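Local coordinates for protein condensin complex subunit 3 (Schizosaccharomyces pombe, PDB 5OQR) that serves as a regulatory subunit of condensin, the complex required to convert interphase chromatin into mitotic-like condensed chromosomes, at residues A[203-208]-A[240-245]; A[216-221]-A[255-260]; A[233-238]-A[279-284]; A[249-254]-A[286-291]. All coordinates share one frame; numbering follows the deposited sequence.

Contact 1. Residues A[203-208]-A[240-245]; sequences ANRKCV and ESVEKA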
# COMPACT_ATOMS: atom_id res chain seq x y z
N ALA A 203 0.16 -1.41 14.50
CA ALA A 203 -0.10 -2.41 15.54
C ALA A 203 -1.30 -3.26 15.18
O ALA A 203 -1.31 -4.48 15.43
CB ALA A 203 -0.30 -1.73 16.89
N ASN A 204 -2.34 -2.66 14.60
CA ASN A 204 -3.51 -3.43 14.19
C ASN A 204 -3.15 -4.41 13.08
O ASN A 204 -3.59 -5.57 13.10
CB ASN A 204 -4.63 -2.50 13.74
CG ASN A 204 -5.09 -1.57 14.85
OD1 ASN A 204 -4.28 -1.06 15.62
ND2 ASN A 204 -6.39 -1.35 14.93
N ARG A 205 -2.37 -3.96 12.10
CA ARG A 205 -1.90 -4.86 11.05
C ARG A 205 -1.11 -6.02 11.65
O ARG A 205 -1.37 -7.19 11.34
CB ARG A 205 -1.05 -4.10 10.04
CG ARG A 205 -1.84 -3.25 9.07
CD ARG A 205 -0.94 -2.59 8.05
NE ARG A 205 -0.75 -1.16 8.34
CZ ARG A 205 0.42 -0.55 8.47
NH1 ARG A 205 0.45 0.75 8.73
NH2 ARG A 205 1.56 -1.21 8.34
N LYS A 206 -0.15 -5.71 12.51
CA LYS A 206 0.67 -6.74 13.12
C LYS A 206 -0.17 -7.73 13.92
O LYS A 206 0.17 -8.91 14.00
CB LYS A 206 1.73 -6.10 14.01
CG LYS A 206 2.50 -7.07 14.86
CD LYS A 206 3.71 -6.40 15.46
CE LYS A 206 4.09 -7.04 16.77
NZ LYS A 206 4.46 -8.47 16.63
N CYS A 207 -1.26 -7.26 14.53
CA CYS A 207 -2.09 -8.15 15.33
C CYS A 207 -2.71 -9.25 14.48
O CYS A 207 -2.91 -10.37 14.96
CB CYS A 207 -3.19 -7.36 16.04
SG CYS A 207 -2.79 -6.94 17.75
N VAL A 208 -3.01 -8.96 13.21
CA VAL A 208 -3.66 -9.95 12.36
C VAL A 208 -2.73 -11.14 12.15
O VAL A 208 -3.16 -12.30 12.21
CB VAL A 208 -4.08 -9.33 11.02
CG1 VAL A 208 -4.93 -10.30 10.22
CG2 VAL A 208 -4.84 -8.02 11.23
N GLU A 240 8.41 -2.23 9.61
CA GLU A 240 9.36 -3.30 9.87
C GLU A 240 8.79 -4.38 10.78
O GLU A 240 9.13 -5.56 10.64
CB GLU A 240 10.64 -2.72 10.47
CG GLU A 240 11.83 -3.65 10.46
CD GLU A 240 13.09 -2.99 11.01
OE1 GLU A 240 13.08 -1.76 11.18
OE2 GLU A 240 14.07 -3.71 11.28
N SER A 241 7.91 -4.00 11.71
CA SER A 241 7.38 -4.97 12.67
C SER A 241 6.27 -5.82 12.07
O SER A 241 6.24 -7.03 12.28
CB SER A 241 6.87 -4.25 13.92
OG SER A 241 7.95 -3.85 14.75
N VAL A 242 5.34 -5.20 11.34
CA VAL A 242 4.28 -5.96 10.69
C VAL A 242 4.89 -6.96 9.71
O VAL A 242 4.50 -8.13 9.66
CB VAL A 242 3.29 -5.02 9.98
CG1 VAL A 242 2.12 -5.81 9.42
CG2 VAL A 242 2.80 -3.93 10.92
N GLU A 243 5.86 -6.50 8.92
CA GLU A 243 6.52 -7.37 7.96
C GLU A 243 7.21 -8.53 8.66
O GLU A 243 7.23 -9.65 8.15
CB GLU A 243 7.51 -6.56 7.13
CG GLU A 243 8.03 -7.27 5.91
CD GLU A 243 9.39 -7.90 6.15
OE1 GLU A 243 10.36 -7.15 6.36
OE2 GLU A 243 9.48 -9.15 6.14
N LYS A 244 7.77 -8.28 9.85
CA LYS A 244 8.44 -9.34 10.60
C LYS A 244 7.43 -10.34 11.14
O LYS A 244 7.70 -11.55 11.19
CB LYS A 244 9.25 -8.74 11.74
CG LYS A 244 10.62 -9.36 11.93
CD LYS A 244 10.54 -10.85 12.19
CE LYS A 244 11.91 -11.40 12.57
NZ LYS A 244 11.93 -12.88 12.63
N ALA A 245 6.26 -9.86 11.57
CA ALA A 245 5.24 -10.76 12.11
C ALA A 245 4.68 -11.67 11.03
O ALA A 245 4.38 -12.84 11.29
CB ALA A 245 4.12 -9.95 12.76
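Arg205 and Val242 meet at about a right angle, the long arginine chain passing across the short fork of the valine. Both Val242 methyls lie against Arg205 CB and the backbone N of Lys206; CG1 is the nearer to Arg205 CB at 3.7 Å, and each is 3.8 Å from Lys206 N. A valine suits this place because its two methyls, held close to their own helix, fill the space between two nearby backbones, where Lys206 CA and Val242 CA come within 4.4 Å. Lys206 leads instead toward Ala245 and Ser241. Its CG stands anti to the backbone N (chi1 171°), which places Lys206 CG 3.9 Å from Ala245 CB. Farther out, Lys206 CD comes 4.1 Å from Ser241 CB, and the bend at chi4 (61°) brings NZ back toward the Ala245 methyl. The two helices, 202-212 and 240-257, run nearly parallel, their local axes 6° apart in direction and 8.5 Å apart at closest approach. Such side-by-side parallel helices are a hallmark of alpha-solenoids built from HEAT repeats, and residues 240-245 belong to the fifth repeat. The guanidinium of Arg205 finds its polar partners beyond this pairing: NE and NH1 bond to the carbonyl oxygens of Asp199 and Val200, and NH2 makes a salt bridge with Asp237. With all three nitrogens bonded, the guanidinium is held from several directions while Val242 CG2 lies 3.9 Å from Arg205 NH2. Arg205 also packs on an apolar side chain of another protein chain.

Contact 2. Residues A[216-221]-A[255-260]; sequences IGDFRY and IENADN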
# COMPACT_ATOMS: atom_id res chain seq x y z
N ILE A 216 -6.49 -19.60 13.86
CA ILE A 216 -6.87 -20.58 12.85
C ILE A 216 -5.82 -21.68 12.84
O ILE A 216 -4.64 -21.43 12.58
CB ILE A 216 -7.02 -19.92 11.48
CG1 ILE A 216 -8.04 -18.79 11.53
CG2 ILE A 216 -7.46 -20.94 10.44
CD1 ILE A 216 -7.81 -17.72 10.51
N GLY A 217 -6.25 -22.91 13.12
CA GLY A 217 -5.30 -24.00 13.29
C GLY A 217 -4.39 -24.18 12.09
O GLY A 217 -3.17 -24.28 12.22
N ASP A 218 -4.98 -24.21 10.90
CA ASP A 218 -4.25 -24.54 9.68
C ASP A 218 -4.48 -23.47 8.62
O ASP A 218 -5.59 -22.96 8.48
CB ASP A 218 -4.70 -25.91 9.14
CG ASP A 218 -3.73 -26.47 8.13
OD1 ASP A 218 -3.01 -25.68 7.49
OD2 ASP A 218 -3.69 -27.71 7.98
N PHE A 219 -3.42 -23.15 7.88
CA PHE A 219 -3.54 -22.16 6.82
C PHE A 219 -4.28 -22.71 5.61
O PHE A 219 -4.74 -21.93 4.77
CB PHE A 219 -2.15 -21.66 6.41
CG PHE A 219 -1.40 -22.60 5.52
CD1 PHE A 219 -1.14 -22.28 4.20
CD2 PHE A 219 -0.94 -23.82 6.00
CE1 PHE A 219 -0.45 -23.14 3.38
CE2 PHE A 219 -0.24 -24.68 5.18
CZ PHE A 219 0.00 -24.35 3.87
N ARG A 220 -4.41 -24.04 5.50
CA ARG A 220 -5.17 -24.62 4.40
C ARG A 220 -6.65 -24.29 4.49
O ARG A 220 -7.35 -24.34 3.47
CB ARG A 220 -4.99 -26.14 4.38
CG ARG A 220 -3.58 -26.61 4.06
CD ARG A 220 -3.16 -27.70 5.02
NE ARG A 220 -2.10 -28.56 4.51
CZ ARG A 220 -1.57 -29.56 5.20
NH1 ARG A 220 -2.00 -29.82 6.43
NH2 ARG A 220 -0.62 -30.31 4.67
N TYR A 221 -7.16 -23.97 5.69
CA TYR A 221 -8.56 -23.58 5.81
C TYR A 221 -8.89 -22.42 4.88
O TYR A 221 -10.03 -22.29 4.43
CB TYR A 221 -8.87 -23.17 7.26
CG TYR A 221 -8.68 -24.26 8.29
CD1 TYR A 221 -8.77 -23.97 9.65
CD2 TYR A 221 -8.41 -25.57 7.93
CE1 TYR A 221 -8.60 -24.94 10.61
CE2 TYR A 221 -8.23 -26.56 8.88
CZ TYR A 221 -8.33 -26.24 10.22
OH TYR A 221 -8.16 -27.21 11.17
N ILE A 255 4.75 -23.27 7.81
CA ILE A 255 5.66 -24.36 7.48
C ILE A 255 5.34 -25.59 8.31
O ILE A 255 5.56 -26.72 7.87
CB ILE A 255 7.12 -23.90 7.69
CG1 ILE A 255 8.11 -24.98 7.26
CG2 ILE A 255 7.37 -23.56 9.15
CD1 ILE A 255 7.96 -25.43 5.82
N GLU A 256 4.81 -25.40 9.52
CA GLU A 256 4.45 -26.53 10.37
C GLU A 256 3.26 -27.28 9.79
O GLU A 256 3.25 -28.52 9.76
CB GLU A 256 4.14 -26.03 11.78
CG GLU A 256 4.50 -27.01 12.88
CD GLU A 256 6.00 -27.24 12.99
OE1 GLU A 256 6.46 -28.37 12.71
OE2 GLU A 256 6.72 -26.27 13.33
N ASN A 257 2.23 -26.56 9.34
CA ASN A 257 1.08 -27.20 8.73
C ASN A 257 1.45 -27.97 7.47
O ASN A 257 0.71 -28.87 7.07
CB ASN A 257 0.01 -26.16 8.40
CG ASN A 257 -0.37 -25.31 9.60
OD1 ASN A 257 -0.53 -24.10 9.49
ND2 ASN A 257 -0.52 -25.95 10.76
N ALA A 258 2.57 -27.62 6.83
CA ALA A 258 3.05 -28.31 5.64
C ALA A 258 4.09 -29.37 5.97
O ALA A 258 4.92 -29.70 5.12
CB ALA A 258 3.61 -27.29 4.64
N ASP A 259 4.07 -29.90 7.19
CA ASP A 259 4.97 -30.98 7.59
C ASP A 259 6.43 -30.57 7.50
O ASP A 259 7.31 -31.40 7.24
CB ASP A 259 4.72 -32.23 6.74
CG ASP A 259 3.24 -32.49 6.51
OD1 ASP A 259 2.58 -33.05 7.41
OD2 ASP A 259 2.74 -32.13 5.42
N ASN A 260 6.71 -29.28 7.72
CA ASN A 260 8.07 -28.75 7.64
C ASN A 260 8.71 -29.05 6.29
O ASN A 260 9.92 -29.24 6.20
CB ASN A 260 8.94 -29.30 8.78
CG ASN A 260 8.50 -28.81 10.14
OD1 ASN A 260 8.10 -27.66 10.29
ND2 ASN A 260 8.56 -29.69 11.13
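Gly217 brings its carbonyl O within 3.5 Å of the side-chain nitrogen ND2 of Asn257. Asp218 follows and slides past Asn257 in the opposite sense, OD1 lying beside the Asn257 CB and CG. The same OD1 accepts the backbone N of Arg220 at 2.9 Å, almost straight at 175° and from well above the carboxylate plane; this is an Asx turn, for which an aspartate is well suited. Its other oxygen, OD2, uses the syn lone pair for a salt bridge to Arg220 NH1 at 3.1 Å. An alanine in place of Asp218 would probably unpin the turn and leave Arg220 NH1 without this carboxylate. The contact joins the loop between helices 202-212 and 224-235 to the end of helix 240-257, in HEAT repeat 5; the helix finishes in a Schellman motif with Asp259, at positive phi, as its C-prime residue. Phe219 gives its backbone N to Asn257 OD1 in a weak bond of 3.4 Å. Its ring, nearly coplanar with the Asn257 amide (18°), meets Asn257 CB at the edge, CD2 to CB 3.5 Å, and is also stacked with Trp254. Arg220 then lays one guanidinium face over the backbone oxygen of Asn257, Arg220 CZ to Asn257 O 3.0 Å, while NH2 reaches Asp259 OD2 in a long salt bridge of 3.9 Å.

Contact 3. Residues A[233-238]-A[279-284]; sequences WGLNDR and VLAIKK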
# COMPACT_ATOMS: atom_id res chain seq x y z
N TRP A 233 0.37 -8.86 1.21
CA TRP A 233 0.29 -7.69 2.07
C TRP A 233 1.34 -7.75 3.18
O TRP A 233 2.07 -6.78 3.42
CB TRP A 233 -1.11 -7.57 2.67
CG TRP A 233 -2.14 -7.05 1.71
CD1 TRP A 233 -1.93 -6.24 0.64
CD2 TRP A 233 -3.55 -7.32 1.74
NE1 TRP A 233 -3.12 -5.98 0.01
CE2 TRP A 233 -4.13 -6.63 0.66
CE3 TRP A 233 -4.37 -8.08 2.58
CZ2 TRP A 233 -5.50 -6.68 0.40
CZ3 TRP A 233 -5.73 -8.12 2.32
CH2 TRP A 233 -6.28 -7.42 1.24
N GLY A 234 1.43 -8.89 3.87
CA GLY A 234 2.31 -8.98 5.02
C GLY A 234 3.77 -8.80 4.66
O GLY A 234 4.48 -8.00 5.26
N LEU A 235 4.24 -9.56 3.67
CA LEU A 235 5.66 -9.57 3.34
C LEU A 235 6.12 -8.31 2.62
O LEU A 235 7.33 -8.08 2.53
CB LEU A 235 5.99 -10.79 2.49
CG LEU A 235 5.51 -12.13 3.06
CD1 LEU A 235 5.94 -13.26 2.15
CD2 LEU A 235 6.03 -12.35 4.47
N ASN A 236 5.20 -7.49 2.12
CA ASN A 236 5.53 -6.22 1.48
C ASN A 236 5.19 -5.03 2.36
O ASN A 236 5.28 -3.89 1.90
CB ASN A 236 4.81 -6.11 0.14
CG ASN A 236 5.45 -6.95 -0.94
OD1 ASN A 236 6.65 -6.88 -1.16
ND2 ASN A 236 4.64 -7.75 -1.62
N ASP A 237 4.81 -5.26 3.61
CA ASP A 237 4.31 -4.17 4.45
C ASP A 237 5.40 -3.13 4.69
O ASP A 237 6.59 -3.44 4.75
CB ASP A 237 3.80 -4.72 5.78
CG ASP A 237 3.00 -3.70 6.55
OD1 ASP A 237 3.59 -2.93 7.34
OD2 ASP A 237 1.76 -3.65 6.36
N ARG A 238 4.97 -1.88 4.85
CA ARG A 238 5.91 -0.78 5.01
C ARG A 238 6.55 -0.76 6.39
O ARG A 238 7.67 -0.27 6.55
CB ARG A 238 5.19 0.55 4.75
CG ARG A 238 4.46 0.62 3.42
CD ARG A 238 5.41 0.93 2.28
NE ARG A 238 4.73 0.89 0.99
CZ ARG A 238 5.20 1.43 -0.13
NH1 ARG A 238 6.36 2.07 -0.13
NH2 ARG A 238 4.51 1.34 -1.26
N VAL A 279 7.93 -16.06 -4.85
CA VAL A 279 9.35 -15.74 -4.72
C VAL A 279 9.60 -15.00 -3.42
O VAL A 279 10.50 -15.35 -2.64
CB VAL A 279 9.83 -14.93 -5.93
CG1 VAL A 279 11.27 -14.46 -5.73
CG2 VAL A 279 9.73 -15.77 -7.20
N LEU A 280 8.81 -13.95 -3.16
CA LEU A 280 8.99 -13.16 -1.95
C LEU A 280 8.84 -14.02 -0.70
O LEU A 280 9.62 -13.88 0.26
CB LEU A 280 7.99 -12.01 -1.93
CG LEU A 280 7.98 -11.10 -0.70
CD1 LEU A 280 9.30 -10.36 -0.56
CD2 LEU A 280 6.82 -10.13 -0.78
N ALA A 281 7.85 -14.92 -0.68
CA ALA A 281 7.67 -15.80 0.46
C ALA A 281 8.91 -16.65 0.71
O ALA A 281 9.34 -16.81 1.86
CB ALA A 281 6.45 -16.69 0.25
N ILE A 282 9.50 -17.20 -0.35
CA ILE A 282 10.70 -18.01 -0.20
C ILE A 282 11.83 -17.17 0.38
O ILE A 282 12.51 -17.58 1.33
CB ILE A 282 11.10 -18.64 -1.55
CG1 ILE A 282 10.03 -19.64 -2.00
CG2 ILE A 282 12.46 -19.33 -1.45
CD1 ILE A 282 10.20 -20.12 -3.43
N LYS A 283 12.05 -15.98 -0.18
CA LYS A 283 13.12 -15.12 0.30
C LYS A 283 12.92 -14.75 1.76
O LYS A 283 13.87 -14.77 2.55
CB LYS A 283 13.21 -13.87 -0.56
CG LYS A 283 13.55 -14.16 -2.01
CD LYS A 283 13.87 -12.90 -2.78
CE LYS A 283 14.41 -13.23 -4.16
NZ LYS A 283 14.82 -12.02 -4.92
N LYS A 284 11.69 -14.42 2.15
CA LYS A 284 11.43 -14.05 3.53
C LYS A 284 11.56 -15.24 4.47
O LYS A 284 12.05 -15.10 5.59
CB LYS A 284 10.04 -13.42 3.65
CG LYS A 284 9.93 -12.01 3.09
CD LYS A 284 10.96 -11.08 3.71
CE LYS A 284 10.54 -9.63 3.61
NZ LYS A 284 10.65 -9.10 2.22
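Leu235 and Leu280 form the apolar centre of this contact, Leu280 CD2 lying 3.4 Å from Leu235 CB. Leu235 has its CG anti to the carbonyl carbon (chi1 -52°), and the branch beyond continues past the Leu280 side chain to the backbone of the same helix, 275-288: Leu235 CD1 rests 3.5 Å from Ala281 CA. Alanine suits this position because its lone methyl leaves the helix backbone accessible to the leucine. Leu280 CD2 touches a second partner, the Asn236 amide, almost evenly, 3.3 Å from Asn236 OD1 and 3.3 Å from Asn236 ND2. An alanine in place of Leu280 would probably open a gap beside Leu235 CB and leave the Asn236 amide without its apolar neighbour. On the other flank Lys284 slides past Leu235 in the opposite direction, its CG 4.2 Å from Leu235 CD2; the chain bends at chi2 and again at chi4, the last torsion turning NZ to Leu235 O in a weak hydrogen bond of 3.5 Å.

One shell out, the Asn236 amide is held by a bond from ND2 to Lys232 O, four residues back in the chain. Leu235 also touches Ala246 of helix 240-257, and Lys284 touches Glu243 there, which places the contact near the C-terminal end of helix 224-235 of HEAT repeat 5, beside two further helices of the solenoid. Lysine thus does two jobs, its methylenes lying against leucine while its ammonium group faces a main-chain oxygen near the C-terminal end of a helix, where the partial negative charge would be expected to favour a cation.

Contact 4. Residues A[249-254]-A[286-291]; sequences MLAYQW and FDVRVD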
# COMPACT_ATOMS: atom_id res chain seq x y z
N MET A 249 4.94 -15.83 10.96
CA MET A 249 3.79 -16.70 10.76
C MET A 249 4.04 -17.65 9.60
O MET A 249 3.64 -18.82 9.65
CB MET A 249 2.54 -15.86 10.51
CG MET A 249 1.32 -16.66 10.05
SD MET A 249 0.06 -15.60 9.30
CE MET A 249 0.91 -15.09 7.81
N LEU A 250 4.68 -17.16 8.55
CA LEU A 250 4.96 -17.99 7.38
C LEU A 250 6.06 -19.00 7.67
O LEU A 250 5.99 -20.15 7.22
CB LEU A 250 5.34 -17.08 6.21
CG LEU A 250 5.65 -17.66 4.83
CD1 LEU A 250 7.12 -18.03 4.71
CD2 LEU A 250 4.77 -18.86 4.50
N ALA A 251 7.05 -18.61 8.46
CA ALA A 251 8.25 -19.42 8.64
C ALA A 251 8.20 -20.35 9.84
O ALA A 251 9.09 -21.19 9.98
CB ALA A 251 9.48 -18.50 8.77
N TYR A 252 7.20 -20.24 10.71
CA TYR A 252 7.16 -21.07 11.91
C TYR A 252 5.82 -21.76 12.10
O TYR A 252 5.77 -22.88 12.63
CB TYR A 252 7.50 -20.23 13.14
CG TYR A 252 8.98 -19.96 13.30
CD1 TYR A 252 9.87 -20.99 13.56
CD2 TYR A 252 9.48 -18.67 13.21
CE1 TYR A 252 11.22 -20.75 13.70
CE2 TYR A 252 10.83 -18.42 13.36
CZ TYR A 252 11.69 -19.46 13.61
OH TYR A 252 13.04 -19.21 13.75
N GLN A 253 4.73 -21.13 11.67
CA GLN A 253 3.42 -21.76 11.77
C GLN A 253 3.04 -22.47 10.47
O GLN A 253 2.77 -23.67 10.47
CB GLN A 253 2.35 -20.73 12.14
CG GLN A 253 1.00 -21.35 12.46
CD GLN A 253 -0.16 -20.41 12.19
OE1 GLN A 253 -0.04 -19.20 12.34
NE2 GLN A 253 -1.30 -20.98 11.79
N TRP A 254 2.99 -21.72 9.37
CA TRP A 254 2.53 -22.30 8.11
C TRP A 254 3.44 -23.43 7.65
O TRP A 254 2.96 -24.46 7.16
CB TRP A 254 2.44 -21.21 7.04
CG TRP A 254 1.28 -20.29 7.26
CD1 TRP A 254 0.61 -20.08 8.42
CD2 TRP A 254 0.64 -19.47 6.27
NE1 TRP A 254 -0.40 -19.17 8.23
CE2 TRP A 254 -0.41 -18.78 6.92
CE3 TRP A 254 0.85 -19.25 4.91
CZ2 TRP A 254 -1.23 -17.89 6.25
CZ3 TRP A 254 0.03 -18.36 4.25
CH2 TRP A 254 -1.00 -17.69 4.92
N PHE A 286 13.68 -17.64 4.22
CA PHE A 286 15.10 -17.86 4.45
C PHE A 286 15.79 -16.67 5.09
O PHE A 286 16.92 -16.82 5.56
CB PHE A 286 15.79 -18.22 3.14
CG PHE A 286 15.49 -19.61 2.66
CD1 PHE A 286 15.86 -20.71 3.42
CD2 PHE A 286 14.84 -19.83 1.47
CE1 PHE A 286 15.59 -21.99 2.99
CE2 PHE A 286 14.56 -21.11 1.03
CZ PHE A 286 14.94 -22.19 1.80
N ASP A 287 15.15 -15.50 5.13
CA ASP A 287 15.64 -14.43 5.98
C ASP A 287 15.40 -14.77 7.45
O ASP A 287 16.22 -14.45 8.31
CB ASP A 287 14.96 -13.11 5.62
CG ASP A 287 15.58 -12.45 4.40
OD1 ASP A 287 16.79 -12.66 4.15
OD2 ASP A 287 14.86 -11.72 3.68
N VAL A 288 14.28 -15.43 7.74
CA VAL A 288 13.98 -15.86 9.10
C VAL A 288 14.75 -17.12 9.46
O VAL A 288 15.24 -17.26 10.58
CB VAL A 288 12.46 -16.06 9.26
CG1 VAL A 288 12.12 -16.52 10.67
CG2 VAL A 288 11.71 -14.79 8.92
N ARG A 289 14.86 -18.05 8.52
CA ARG A 289 15.46 -19.36 8.76
C ARG A 289 16.68 -19.51 7.86
O ARG A 289 16.70 -20.33 6.94
CB ARG A 289 14.43 -20.49 8.49
CG ARG A 289 13.05 -20.26 9.09
CD ARG A 289 12.99 -20.62 10.57
NE ARG A 289 13.35 -22.01 10.82
CZ ARG A 289 12.51 -23.03 10.78
NH1 ARG A 289 11.22 -22.85 10.51
NH2 ARG A 289 12.95 -24.26 11.02
N VAL A 290 17.72 -18.72 8.14
CA VAL A 290 18.94 -18.79 7.33
C VAL A 290 19.59 -20.16 7.45
O VAL A 290 20.26 -20.63 6.52
CB VAL A 290 19.92 -17.68 7.74
CG1 VAL A 290 21.18 -17.74 6.89
CG2 VAL A 290 19.26 -16.32 7.61
N ASP A 291 19.42 -20.83 8.60
CA ASP A 291 20.02 -22.14 8.79
C ASP A 291 19.56 -23.13 7.72
O ASP A 291 20.33 -23.98 7.27
CB ASP A 291 19.69 -22.68 10.18
CG ASP A 291 18.20 -22.67 10.47
OD1 ASP A 291 17.54 -21.66 10.14
OD2 ASP A 291 17.69 -23.66 11.03
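Ala251 and Tyr252, on the helix 240-257 of HEAT repeat 5, face Val288 and Arg289 at the point where the neighbouring helix 275-288 gives out, so the contact joins these two helices within the alpha-solenoid. The first helix is not regular here: a wider pi-type turn spans 249-254, in which Met249 O accepts from the backbone N of both Gln253 and Trp254. On the second, Arg289 is the first residue to leave helical geometry.

The apolar half rests on Val288, whose CG1 is anti to the backbone N (chi1 180°). That methyl touches two partners, 3.8 Å from Ala251 CB and 3.5 Å from Tyr252 CE2. The alanine keeps this face of the helix low enough for the branched valine to lie close, and the tyrosine ring extends the apolar surface outward. Val288 also touches Lys244, Ala247 and Asp248 on the preceding turns of helix 240-257.

Arg289 carries the polar half. Its chain is folded at chi2 and chi3; Arg289 CD lies against the ring, 3.5 Å from Tyr252 CZ, while Arg289 CG passes 4.0 Å from Ala251 CB. Guanidinium and phenol ring are almost parallel, their planes 3° apart, and Tyr252 CE1 lies over one face of the guanidinium, 3.8 Å from Arg289 NE. An arginine can do this because its end is both flat and rich in N-H groups: one of them, on Arg289 NH1, bonds in the guanidinium plane to Ala251 O at 2.8 Å, with NH1 nearly along the C=O axis though the bond is bent at the hydrogen (133°).

How the contacts relate
Helix 240-257 runs through contacts 1, 2 and 4, meeting a different partner in each, while contact 3 joins the helices 224-235 and 275-288 that both pack on it. Contacts 1 and 3, with centres 12 Å apart, are tied by the Arg205-Asp237 salt bridge, and another protein chain lies within reach of both. Contacts 3 and 4, with centres 11 Å apart, share helix 275-288 and touch through Ala281 O and Leu250 CD1. Contact 2 joins contact 4, 13 Å away between centres, where Ile216 O lies 3.5 Å from Gln253 NE2. Contact 1 reaches contact 4 through Lys244 and Val288. Contacts 1 and 2, 20 Å apart between centres, do not touch.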